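Long-range contacts in acetyl-CoA acetyltransferase (Mycobacterium smegmatis, PDB 4EGV), which is a monomeric thiolase-like protein with a thiolase fold, probably an acyltransferase, that carries an additional C-terminal domain: residues F483-K488 and N515-A520; I457-V462 and I472-L477. All coordinates share one frame; numbering follows the deposited sequence.

Contact 1 of 2, residues F483-K488 and N515-A520; sequences FLAKTK and NRAVLA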
ATOM      1  N   PHE A 483       1.609   6.123 -25.893  1.00 50.70           N
ATOM      2  CA  PHE A 483       1.888   4.760 -26.339  1.00 49.96           C
ATOM      3  C   PHE A 483       2.983   4.156 -25.461  1.00 49.58           C
ATOM      4  O   PHE A 483       3.668   4.855 -24.712  1.00 49.22           O
ATOM      5  CB  PHE A 483       2.330   4.727 -27.818  1.00 49.74           C
ATOM      6  CG  PHE A 483       3.634   5.449 -28.081  1.00 48.74           C
ATOM      7  CD1 PHE A 483       4.843   4.765 -28.054  1.00 47.91           C
ATOM      8  CD2 PHE A 483       3.649   6.826 -28.334  1.00 47.30           C
ATOM      9  CE1 PHE A 483       6.050   5.448 -28.276  1.00 48.15           C
ATOM     10  CE2 PHE A 483       4.831   7.518 -28.557  1.00 46.96           C
ATOM     11  CZ  PHE A 483       6.032   6.846 -28.536  1.00 47.78           C
ATOM     12  N   LEU A 484       3.152   2.851 -25.600  1.00 49.30           N
ATOM     13  CA  LEU A 484       4.214   2.099 -24.952  1.00 48.89           C
ATOM     14  C   LEU A 484       5.228   1.598 -25.984  1.00 49.00           C
ATOM     15  O   LEU A 484       4.870   1.325 -27.127  1.00 48.45           O
ATOM     16  CB  LEU A 484       3.605   0.911 -24.194  1.00 48.65           C
ATOM     17  CG  LEU A 484       3.111   1.122 -22.779  1.00 47.25           C
ATOM     18  CD1 LEU A 484       2.288  -0.040 -22.405  1.00 46.00           C
ATOM     19  CD2 LEU A 484       4.324   1.242 -21.916  1.00 46.80           C
ATOM     20  N   ALA A 485       6.488   1.484 -25.577  1.00 49.48           N
ATOM     21  CA  ALA A 485       7.491   0.863 -26.428  1.00 50.28           C
ATOM     22  C   ALA A 485       8.582   0.144 -25.635  1.00 51.27           C
ATOM     23  O   ALA A 485       8.929   0.524 -24.507  1.00 51.26           O
ATOM     24  CB  ALA A 485       8.091   1.865 -27.383  1.00 49.86           C
ATOM     25  N   LYS A 486       9.102  -0.911 -26.249  1.00 52.43           N
ATOM     26  CA  LYS A 486      10.166  -1.709 -25.694  1.00 53.63           C
ATOM     27  C   LYS A 486      11.396  -1.519 -26.585  1.00 53.82           C
ATOM     28  O   LYS A 486      11.269  -1.315 -27.783  1.00 53.64           O
ATOM     29  CB  LYS A 486       9.733  -3.162 -25.710  1.00 54.14           C
ATOM     30  CG  LYS A 486      10.564  -4.070 -24.819  1.00 57.47           C
ATOM     31  CD  LYS A 486      10.910  -5.415 -25.497  1.00 62.34           C
ATOM     32  CE  LYS A 486      10.160  -6.584 -24.871  1.00 64.95           C
ATOM     33  NZ  LYS A 486       9.884  -7.661 -25.848  1.00 65.77           N
ATOM     34  N   THR A 487      12.586  -1.609 -26.012  1.00 54.19           N
ATOM     35  CA  THR A 487      13.804  -1.286 -26.753  1.00 54.36           C
ATOM     36  C   THR A 487      15.050  -2.023 -26.225  1.00 54.62           C
ATOM     37  O   THR A 487      15.307  -2.097 -25.010  1.00 54.17           O
ATOM     38  CB  THR A 487      14.031   0.296 -26.871  1.00 54.42           C
ATOM     39  OG1 THR A 487      15.072   0.594 -27.804  1.00 53.54           O
ATOM     40  CG2 THR A 487      14.402   0.932 -25.554  1.00 54.55           C
ATOM     41  N   LYS A 488      15.817  -2.581 -27.153  1.00 54.96           N
ATOM     42  CA  LYS A 488      17.127  -3.123 -26.816  1.00 55.37           C
ATOM     43  C   LYS A 488      18.234  -2.468 -27.619  1.00 55.61           C
ATOM     44  O   LYS A 488      19.404  -2.833 -27.488  1.00 55.67           O
ATOM     45  CB  LYS A 488      17.167  -4.628 -27.029  1.00 55.36           C
ATOM     46  CG  LYS A 488      16.241  -5.323 -26.104  1.00 55.56           C
ATOM     47  CD  LYS A 488      16.340  -6.802 -26.124  1.00 55.72           C
ATOM     48  CE  LYS A 488      15.105  -7.330 -25.443  1.00 55.53           C
ATOM     49  NZ  LYS A 488      15.336  -8.593 -24.729  1.00 55.43           N
ATOM     50  N   ASN A 515       5.788  -2.722 -29.690  1.00 63.37           N
ATOM     51  CA  ASN A 515       6.231  -1.623 -30.510  1.00 62.69           C
ATOM     52  C   ASN A 515       7.650  -1.384 -30.129  1.00 62.72           C
ATOM     53  O   ASN A 515       7.950  -1.473 -29.001  1.00 63.79           O
ATOM     54  CB  ASN A 515       5.449  -0.365 -30.174  1.00 62.46           C
ATOM     55  CG  ASN A 515       3.998  -0.507 -30.360  1.00 60.50           C
ATOM     56  OD1 ASN A 515       3.526  -1.203 -31.211  1.00 58.58           O
ATOM     57  ND2 ASN A 515       3.278   0.180 -29.559  1.00 58.74           N
ATOM     58  N   ARG A 516       8.540  -1.087 -31.043  1.00 61.96           N
ATOM     59  CA  ARG A 516       9.938  -1.012 -30.687  1.00 61.61           C
ATOM     60  C   ARG A 516      10.345   0.418 -30.875  1.00 60.61           C
ATOM     61  O   ARG A 516       9.604   1.150 -31.441  1.00 59.99           O
ATOM     62  CB  ARG A 516      10.754  -1.946 -31.587  1.00 61.85           C
ATOM     63  CG  ARG A 516      11.359  -3.169 -30.897  1.00 63.48           C
ATOM     64  CD  ARG A 516      10.460  -4.396 -30.970  1.00 66.04           C
ATOM     65  NE  ARG A 516      11.145  -5.695 -30.972  1.00 65.97           N
ATOM     66  CZ  ARG A 516      11.016  -6.598 -31.941  1.00 65.12           C
ATOM     67  NH1 ARG A 516      10.281  -6.337 -32.989  1.00 63.35           N
ATOM     68  NH2 ARG A 516      11.636  -7.751 -31.877  1.00 63.16           N
ATOM     69  N   ALA A 517      11.505   0.827 -30.403  1.00 60.05           N
ATOM     70  CA  ALA A 517      11.893   2.213 -30.518  1.00 59.66           C
ATOM     71  C   ALA A 517      13.379   2.393 -30.655  1.00 59.63           C
ATOM     72  O   ALA A 517      14.126   1.489 -30.429  1.00 59.28           O
ATOM     73  CB  ALA A 517      11.396   2.977 -29.373  1.00 59.30           C
ATOM     74  N   VAL A 518      13.786   3.590 -31.046  1.00 59.72           N
ATOM     75  CA  VAL A 518      15.180   3.904 -31.306  1.00 59.83           C
ATOM     76  C   VAL A 518      15.279   5.424 -31.409  1.00 59.93           C
ATOM     77  O   VAL A 518      14.276   6.035 -31.549  1.00 59.98           O
ATOM     78  CB  VAL A 518      15.672   3.090 -32.535  1.00 59.95           C
ATOM     79  CG1 VAL A 518      14.970   3.492 -33.777  1.00 59.97           C
ATOM     80  CG2 VAL A 518      17.119   3.214 -32.719  1.00 59.34           C
ATOM     81  N   LEU A 519      16.451   6.035 -31.274  1.00 60.77           N
ATOM     82  CA  LEU A 519      16.609   7.512 -31.256  1.00 61.52           C
ATOM     83  C   LEU A 519      16.293   8.229 -32.596  1.00 61.82           C
ATOM     84  O   LEU A 519      16.173   7.590 -33.626  1.00 61.71           O
ATOM     85  CB  LEU A 519      18.011   7.883 -30.772  1.00 61.64           C
ATOM     86  CG  LEU A 519      18.198   8.090 -29.266  1.00 62.02           C
ATOM     87  CD1 LEU A 519      19.634   8.333 -28.831  1.00 62.05           C
ATOM     88  CD2 LEU A 519      17.248   9.092 -28.645  1.00 61.76           C
ATOM     89  N   ALA A 520      16.150   9.552 -32.580  1.00 62.52           N
ATOM     90  CA  ALA A 520      15.837  10.331 -33.805  1.00 63.16           C
ATOM     91  C   ALA A 520      16.858  11.426 -34.117  1.00 63.45           C
ATOM     92  O   ALA A 520      17.903  11.180 -34.705  1.00 63.31           O
ATOM     93  CB  ALA A 520      14.448  10.948 -33.713  1.00 63.05           C
TER
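Two edge strands come together here, in a C-terminal domain whose strand order and family are consistent with an OB-type barrel: the strand 483-487, third in the domain, and the loosely paired C-terminal strand near 516-519, fifth in the domain. Their N-to-C directions are 73° apart, so they run neither properly parallel nor antiparallel, and contact is kept to a short crossing centred on N515, A517 and K486. N515 buries the most surface and grips with both its backbone and its amide. Its CG sits beside the backbone N (chi1 -59°), which turns the amide towards the neighbouring strand. From there ND2 reaches L484 O at 3.1 Å, lying nearly along the C=O axis with the acceptor close to the amide plane. The same ND2 also bonds to E449 O, while OD1 takes the N-H of G511, so both ends of this buried amide are satisfied and its rotation is fixed. The backbone adds a second bond between the segments, straighter than the first: K486 N to N515 O, 3.0 Å and nearly linear. Further along, at the carbonyl of K486, the pairing loosens. A517 N lies 3.4 Å from K486 O, a weak, bent bond, and R516 CA also lies beside K486 O, in a CA-H...O contact. The methyl of A517 meets the methyl of A485, CB to CB 4.0 Å, as the small apolar filling between the strands. L492 of helix 490-498 packs on both A517 and T487. T487 carries its OG1 anti to the backbone N (chi1 -169°), and this hydroxyl donates to A517 O at 2.9 Å, arriving from above the carbonyl plane, not within it.

Contact 2 of 2, residues I457-V462 and I472-L477; sequences IETYTV and IIIGRL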
ATOM      1  N   ILE A 457       9.598  11.030 -25.267  1.00 50.45           N
ATOM      2  CA  ILE A 457       9.642  10.223 -24.051  1.00 48.73           C
ATOM      3  C   ILE A 457       8.946  10.969 -22.890  1.00 48.18           C
ATOM      4  O   ILE A 457       9.331  12.083 -22.546  1.00 47.85           O
ATOM      5  CB  ILE A 457      11.083   9.863 -23.697  1.00 48.22           C
ATOM      6  CG1 ILE A 457      11.649   8.926 -24.754  1.00 47.09           C
ATOM      7  CG2 ILE A 457      11.136   9.215 -22.353  1.00 48.09           C
ATOM      8  CD1 ILE A 457      13.089   8.589 -24.576  1.00 44.42           C
ATOM      9  N   GLU A 458       7.900  10.376 -22.310  1.00 47.28           N
ATOM     10  CA  GLU A 458       7.276  10.985 -21.137  1.00 46.47           C
ATOM     11  C   GLU A 458       7.844  10.373 -19.862  1.00 45.21           C
ATOM     12  O   GLU A 458       8.128  11.078 -18.894  1.00 45.04           O
ATOM     13  CB  GLU A 458       5.743  10.894 -21.181  1.00 46.69           C
ATOM     14  CG  GLU A 458       5.076  11.855 -20.205  1.00 48.09           C
ATOM     15  CD  GLU A 458       3.575  11.712 -20.135  1.00 49.05           C
ATOM     16  OE1 GLU A 458       3.010  10.963 -20.947  1.00 49.28           O
ATOM     17  OE2 GLU A 458       2.958  12.333 -19.253  1.00 48.47           O
ATOM     18  N   THR A 459       8.014   9.056 -19.898  1.00 43.80           N
ATOM     19  CA  THR A 459       8.641   8.302 -18.823  1.00 42.28           C
ATOM     20  C   THR A 459       9.216   6.976 -19.357  1.00 41.23           C
ATOM     21  O   THR A 459       8.975   6.578 -20.489  1.00 40.29           O
ATOM     22  CB  THR A 459       7.683   8.114 -17.631  1.00 42.13           C
ATOM     23  OG1 THR A 459       8.373   7.519 -16.531  1.00 41.09           O
ATOM     24  CG2 THR A 459       6.495   7.284 -18.024  1.00 42.36           C
ATOM     25  N   TYR A 460      10.003   6.321 -18.524  1.00 40.36           N
ATOM     26  CA  TYR A 460      10.842   5.218 -18.933  1.00 39.39           C
ATOM     27  C   TYR A 460      11.218   4.379 -17.713  1.00 38.94           C
ATOM     28  O   TYR A 460      11.143   4.816 -16.557  1.00 38.14           O
ATOM     29  CB  TYR A 460      12.128   5.752 -19.603  1.00 39.12           C
ATOM     30  CG  TYR A 460      13.054   6.490 -18.647  1.00 38.91           C
ATOM     31  CD1 TYR A 460      14.148   5.848 -18.059  1.00 38.26           C
ATOM     32  CD2 TYR A 460      12.822   7.827 -18.318  1.00 39.03           C
ATOM     33  CE1 TYR A 460      14.985   6.509 -17.173  1.00 38.01           C
ATOM     34  CE2 TYR A 460      13.661   8.509 -17.427  1.00 39.56           C
ATOM     35  CZ  TYR A 460      14.752   7.838 -16.857  1.00 38.36           C
ATOM     36  OH  TYR A 460      15.578   8.498 -15.974  1.00 36.64           O
ATOM     37  N   THR A 461      11.634   3.158 -17.989  1.00 38.83           N
ATOM     38  CA  THR A 461      12.414   2.404 -17.027  1.00 38.82           C
ATOM     39  C   THR A 461      13.387   1.481 -17.773  1.00 38.88           C
ATOM     40  O   THR A 461      13.291   1.336 -18.991  1.00 38.15           O
ATOM     41  CB  THR A 461      11.493   1.652 -16.028  1.00 38.94           C
ATOM     42  OG1 THR A 461      12.280   1.009 -15.020  1.00 37.54           O
ATOM     43  CG2 THR A 461      10.595   0.674 -16.743  1.00 37.99           C
ATOM     44  N   VAL A 462      14.336   0.896 -17.053  1.00 38.98           N
ATOM     45  CA  VAL A 462      15.245  -0.053 -17.657  1.00 39.20           C
ATOM     46  C   VAL A 462      15.300  -1.322 -16.813  1.00 39.91           C
ATOM     47  O   VAL A 462      15.326  -1.262 -15.580  1.00 40.16           O
ATOM     48  CB  VAL A 462      16.661   0.529 -17.800  1.00 39.28           C
ATOM     49  CG1 VAL A 462      17.562  -0.439 -18.589  1.00 38.81           C
ATOM     50  CG2 VAL A 462      16.637   1.867 -18.478  1.00 37.76           C
ATOM     51  N   ILE A 472      11.782   0.275 -21.244  1.00 40.14           N
ATOM     52  CA  ILE A 472      10.359   0.410 -21.474  1.00 40.91           C
ATOM     53  C   ILE A 472      10.069   1.890 -21.456  1.00 41.52           C
ATOM     54  O   ILE A 472      10.517   2.621 -20.565  1.00 41.34           O
ATOM     55  CB  ILE A 472       9.534  -0.236 -20.366  1.00 41.10           C
ATOM     56  CG1 ILE A 472      10.099  -1.621 -19.963  1.00 42.17           C
ATOM     57  CG2 ILE A 472       8.066  -0.210 -20.726  1.00 40.31           C
ATOM     58  CD1 ILE A 472       9.579  -2.815 -20.689  1.00 41.41           C
ATOM     59  N   ILE A 473       9.324   2.332 -22.452  1.00 42.24           N
ATOM     60  CA  ILE A 473       9.048   3.737 -22.612  1.00 43.04           C
ATOM     61  C   ILE A 473       7.538   3.973 -22.694  1.00 43.38           C
ATOM     62  O   ILE A 473       6.821   3.222 -23.345  1.00 43.20           O
ATOM     63  CB  ILE A 473       9.786   4.286 -23.867  1.00 43.21           C
ATOM     64  CG1 ILE A 473      11.284   4.035 -23.745  1.00 43.36           C
ATOM     65  CG2 ILE A 473       9.481   5.788 -24.111  1.00 43.65           C
ATOM     66  CD1 ILE A 473      12.122   4.748 -24.770  1.00 44.05           C
ATOM     67  N   ILE A 474       7.059   5.006 -22.008  1.00 44.14           N
ATOM     68  CA  ILE A 474       5.781   5.617 -22.347  1.00 44.80           C
ATOM     69  C   ILE A 474       6.092   6.911 -23.068  1.00 45.79           C
ATOM     70  O   ILE A 474       6.820   7.749 -22.560  1.00 45.11           O
ATOM     71  CB  ILE A 474       4.923   5.903 -21.114  1.00 44.80           C
ATOM     72  CG1 ILE A 474       4.449   4.609 -20.450  1.00 43.23           C
ATOM     73  CG2 ILE A 474       3.719   6.761 -21.482  1.00 44.45           C
ATOM     74  CD1 ILE A 474       4.099   4.763 -19.017  1.00 38.84           C
ATOM     75  N   GLY A 475       5.492   7.070 -24.220  1.00 47.32           N
ATOM     76  CA  GLY A 475       5.705   8.234 -25.039  1.00 50.20           C
ATOM     77  C   GLY A 475       4.486   9.022 -25.409  1.00 51.97           C
ATOM     78  O   GLY A 475       3.394   8.678 -25.097  1.00 51.87           O
ATOM     79  N   ARG A 476       4.712  10.116 -26.080  1.00 54.26           N
ATOM     80  CA  ARG A 476       3.663  10.997 -26.476  1.00 56.41           C
ATOM     81  C   ARG A 476       3.860  11.123 -27.937  1.00 57.96           C
ATOM     82  O   ARG A 476       4.965  11.097 -28.390  1.00 58.71           O
ATOM     83  CB  ARG A 476       3.962  12.363 -25.919  1.00 56.36           C
ATOM     84  CG  ARG A 476       3.171  12.838 -24.779  1.00 56.34           C
ATOM     85  CD  ARG A 476       1.871  12.175 -24.569  1.00 55.43           C
ATOM     86  NE  ARG A 476       1.501  12.473 -23.211  1.00 56.04           N
ATOM     87  CZ  ARG A 476       0.445  13.163 -22.855  1.00 55.71           C
ATOM     88  NH1 ARG A 476      -0.406  13.581 -23.757  1.00 56.34           N
ATOM     89  NH2 ARG A 476       0.240  13.424 -21.603  1.00 53.42           N
ATOM     90  N   LEU A 477       2.818  11.339 -28.702  1.00 59.33           N
ATOM     91  CA  LEU A 477       3.041  11.770 -30.071  1.00 60.82           C
ATOM     92  C   LEU A 477       2.843  13.272 -30.294  1.00 62.01           C
ATOM     93  O   LEU A 477       2.779  14.052 -29.365  1.00 62.05           O
ATOM     94  CB  LEU A 477       2.161  11.000 -31.013  1.00 60.02           C
ATOM     95  CG  LEU A 477       2.525   9.553 -31.095  1.00 59.40           C
ATOM     96  CD1 LEU A 477       1.388   8.860 -31.676  1.00 58.68           C
ATOM     97  CD2 LEU A 477       3.704   9.407 -31.949  1.00 59.03           C
TER
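E458 sits where the strand 457-462 bulges against the strand 472-476. Its CB lies 3.6 Å from I474 O. With CG anti to the backbone N (chi1 -163°) and the chain extended beyond it, the carboxylate is carried along the hairpin towards R476. CD, in the plane of the guanidinium at its edge, is the next atom to meet that side chain. At the tip, OE1 takes the N-H of R476 NE at 3.1 Å in a nearly straight salt-bridge bond. NE comes from above the carboxylate plane, and the two flat groups are turned 49° apart, so the pairing is single-pronged, with OE2 no nearer than 3.8 Å to R476 NH2. R482, on the next strand, forms a second salt bridge to OE1. That oxygen is thus held between two arginines, which would favour the charged form of the glutamate.

The backbone around E458 is that of a bulge. I474 O accepts from two consecutive N-H groups, E458 N at 2.9 Å and T459 N at 3.2 Å, both in the carbonyl plane. From T459 on, the antiparallel pairing is regular: T459 with I474 and T461 with I472 are hydrogen-bonded pairs, with Y460 and I473 a non-hydrogen-bonded pair between. T459 CG2 lies alongside I474, 3.6 Å from its CD1, and T461 CG2 similarly flanks I472. This face turns to helix 191-206, where T459 OG1 bonds to L197 O; T461 OG1 bonds to D257 O. On the other face, the one carrying Y460, I457 crosses I473 obliquely, CG1 against CG2, and I473 packs on L492 of helix 490-498. Two residues, E458 and T459, facing the single I474 define a classic beta bulge, here in the first hairpin of a probable OB-type barrel.

Following the chain, the strand 453-463 turns back into the strand 470-476, and contact 2 closes that short hairpin. The chain then turns again into 482-487, where contact 1 opens; helix 490-498 and the strand 505-509 follow before the C-terminal strand returns to close it. The two loops are therefore in series, neither enclosing nor crossing the other. They meet through the strands 470-476 and 482-487, neighbours in the sheet: A485 O and F483 O probably accept from I473 N and G475 N. Contact 2 joins the first two strands of the C-terminal domain, and contact 1 brings its outermost strands together, as expected for closure of an OB-type barrel, though the pairing is loose.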